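Local coordinates for protein ABC transporter (Caldanaerobius, PDB 4G68) that probably serves as the extracellular solute-binding protein of an ABC transporter, capturing xylose-containing glycans for uptake by a thermophilic bacterium, at residues 77-82 / 371-376. Residues are numbered along the deposited sequence; the frame is centred on the assembly and turned at random.
Sequences KTKVKE and SDMDYL
Two helices of the periplasmic-binding-protein fold pack here, close to the glycan site: helix 76-90, which follows the first strand of the sheet, and helix 356-377 from much later in the chain. Met373 makes the bridge, reaching across to Lys79 and Val80. The sulfur does most of the touching: SD of Met373 lies 3.6 Å from CB of Lys79 and also 3.6 Å from CG2 of Val80, while CG of Met373 passes 3.9 Å from that same lysine CB. The methionine chain runs extended through chi1 (175°) and chi2, then bends at chi3 (77°), which lays the terminal methyl across the valine's branch, CE of Met373 being 4.0 Å from CG2 of Val80. On Lys79 the root of the side chain alone takes part; CG stands anti to the carbonyl carbon (chi1 -58°), and the bent chain leads its ammonium end away from 371-376. Val80 also touches Glu98 of strand 95-100, so it meets the sheet too. The side chain of Met373 stays about 7 Å from a bound xylose, near the pocket. Replacing Met373 with an alanine would probably open a gap between the helices and take from Val80 CG2 and Lys79 CB the sulfur they pack against. With no hydrogen bond or salt bridge between 77-82 and 371-376, this small interface rests on van der Waals packing around one buried thioether.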
loop_
_atom_site.group_PDB
_atom_site.type_symbol
_atom_site.label_atom_id
_atom_site.label_comp_id
_atom_site.label_asym_id
_atom_site.label_seq_id
_atom_site.Cartn_x
_atom_site.Cartn_y
_atom_site.Cartn_z
ATOM N N LYS A 77 -11.808 -11.781 -3.449
ATOM C CA LYS A 77 -11.903 -12.487 -4.730
ATOM C C LYS A 77 -13.408 -12.732 -5.063
ATOM O O LYS A 77 -13.837 -12.466 -6.206
ATOM C CB LYS A 77 -11.123 -13.816 -4.648
ATOM C CG LYS A 77 -11.221 -14.698 -5.910
ATOM C CD LYS A 77 -10.558 -16.056 -5.566
ATOM C CE LYS A 77 -10.862 -17.111 -6.614
ATOM N NZ LYS A 77 -10.501 -16.688 -8.000
ATOM N N THR A 78 -14.192 -13.129 -4.051
ATOM C CA THR A 78 -15.603 -13.442 -4.297
ATOM C C THR A 78 -16.370 -12.143 -4.620
ATOM O O THR A 78 -17.252 -12.102 -5.508
ATOM C CB THR A 78 -16.219 -14.069 -3.046
ATOM O OG1 THR A 78 -15.555 -15.305 -2.743
ATOM C CG2 THR A 78 -17.714 -14.332 -3.260
ATOM N N LYS A 79 -16.038 -11.087 -3.880
ATOM C CA LYS A 79 -16.718 -9.809 -4.075
ATOM C C LYS A 79 -16.463 -9.198 -5.428
ATOM O O LYS A 79 -17.393 -8.634 -6.032
ATOM C CB LYS A 79 -16.332 -8.799 -3.010
ATOM C CG LYS A 79 -16.637 -9.291 -1.636
ATOM C CD LYS A 79 -18.090 -9.124 -1.411
ATOM C CE LYS A 79 -18.210 -8.753 0.016
ATOM N NZ LYS A 79 -19.659 -8.791 0.203
ATOM N N VAL A 80 -15.193 -9.226 -5.873
ATOM C CA VAL A 80 -14.892 -8.760 -7.201
ATOM C C VAL A 80 -15.692 -9.559 -8.263
ATOM O O VAL A 80 -16.265 -8.960 -9.193
ATOM C CB VAL A 80 -13.386 -8.804 -7.446
ATOM C CG1 VAL A 80 -13.062 -8.391 -8.884
ATOM C CG2 VAL A 80 -12.664 -7.886 -6.428
ATOM N N LYS A 81 -15.740 -10.898 -8.117
ATOM C CA LYS A 81 -16.445 -11.740 -9.084
ATOM C C LYS A 81 -17.911 -11.308 -9.156
ATOM O O LYS A 81 -18.501 -11.212 -10.261
ATOM C CB LYS A 81 -16.351 -13.262 -8.768
ATOM C CG LYS A 81 -16.941 -14.129 -9.910
ATOM C CD LYS A 81 -16.244 -13.775 -11.205
ATOM C CE LYS A 81 -16.615 -14.581 -12.411
ATOM N NZ LYS A 81 -17.906 -15.285 -12.202
ATOM N N GLU A 82 -18.471 -11.005 -7.980
ATOM C CA GLU A 82 -19.871 -10.590 -7.858
ATOM C C GLU A 82 -20.091 -9.249 -8.567
ATOM O O GLU A 82 -21.108 -9.055 -9.230
ATOM C CB GLU A 82 -20.296 -10.486 -6.389
ATOM C CG GLU A 82 -20.510 -11.825 -5.703
ATOM C CD GLU A 82 -20.722 -11.617 -4.199
ATOM O OE1 GLU A 82 -20.957 -10.480 -3.745
ATOM O OE2 GLU A 82 -20.716 -12.587 -3.457
ATOM N N SER A 371 -14.038 0.640 -4.820
ATOM C CA SER A 371 -13.908 1.573 -3.716
ATOM C C SER A 371 -14.881 1.293 -2.581
ATOM O O SER A 371 -14.516 1.323 -1.399
ATOM C CB SER A 371 -14.112 3.004 -4.232
ATOM O OG SER A 371 -14.005 3.963 -3.171
ATOM N N ASP A 372 -16.169 1.135 -2.909
ATOM C CA ASP A 372 -17.175 0.716 -1.901
ATOM C C ASP A 372 -16.817 -0.621 -1.262
ATOM O O ASP A 372 -16.971 -0.738 -0.044
ATOM C CB ASP A 372 -18.547 0.557 -2.542
ATOM C CG ASP A 372 -19.195 1.900 -2.947
ATOM O OD1 ASP A 372 -18.607 2.938 -2.808
ATOM O OD2 ASP A 372 -20.382 1.832 -3.448
ATOM N N MET A 373 -16.355 -1.612 -2.043
ATOM C CA MET A 373 -15.998 -2.933 -1.521
ATOM C C MET A 373 -14.847 -2.730 -0.522
ATOM O O MET A 373 -14.888 -3.288 0.565
ATOM C CB MET A 373 -15.477 -3.885 -2.651
ATOM C CG MET A 373 -14.960 -5.260 -2.196
ATOM S SD MET A 373 -13.968 -6.138 -3.508
ATOM C CE MET A 373 -12.433 -5.256 -3.379
ATOM N N ASP A 374 -13.841 -1.953 -0.907
ATOM C CA ASP A 374 -12.650 -1.717 -0.070
ATOM C C ASP A 374 -13.087 -1.191 1.280
ATOM O O ASP A 374 -12.612 -1.604 2.321
ATOM C CB ASP A 374 -11.725 -0.680 -0.673
ATOM C CG ASP A 374 -10.773 -1.213 -1.679
ATOM O OD1 ASP A 374 -10.489 -2.445 -1.774
ATOM O OD2 ASP A 374 -10.208 -0.350 -2.404
ATOM N N TYR A 375 -14.033 -0.274 1.239
ATOM C CA TYR A 375 -14.484 0.398 2.477
ATOM C C TYR A 375 -15.224 -0.612 3.343
ATOM O O TYR A 375 -15.038 -0.656 4.562
ATOM C CB TYR A 375 -15.425 1.517 2.120
ATOM C CG TYR A 375 -15.810 2.396 3.266
ATOM C CD1 TYR A 375 -14.857 2.809 4.194
ATOM C CD2 TYR A 375 -17.127 2.875 3.363
ATOM C CE1 TYR A 375 -15.191 3.683 5.213
ATOM C CE2 TYR A 375 -17.483 3.728 4.388
ATOM C CZ TYR A 375 -16.508 4.124 5.290
ATOM O OH TYR A 375 -16.855 4.980 6.307
ATOM N N LEU A 376 -16.062 -1.423 2.709
ATOM C CA LEU A 376 -16.848 -2.425 3.472
ATOM C C LEU A 376 -16.053 -3.576 4.009
ATOM O O LEU A 376 -16.381 -4.092 5.097
ATOM C CB LEU A 376 -17.994 -2.985 2.612
ATOM C CG LEU A 376 -19.158 -1.990 2.336
ATOM C CD1 LEU A 376 -20.043 -2.633 1.283
ATOM C CD2 LEU A 376 -19.908 -1.660 3.619
#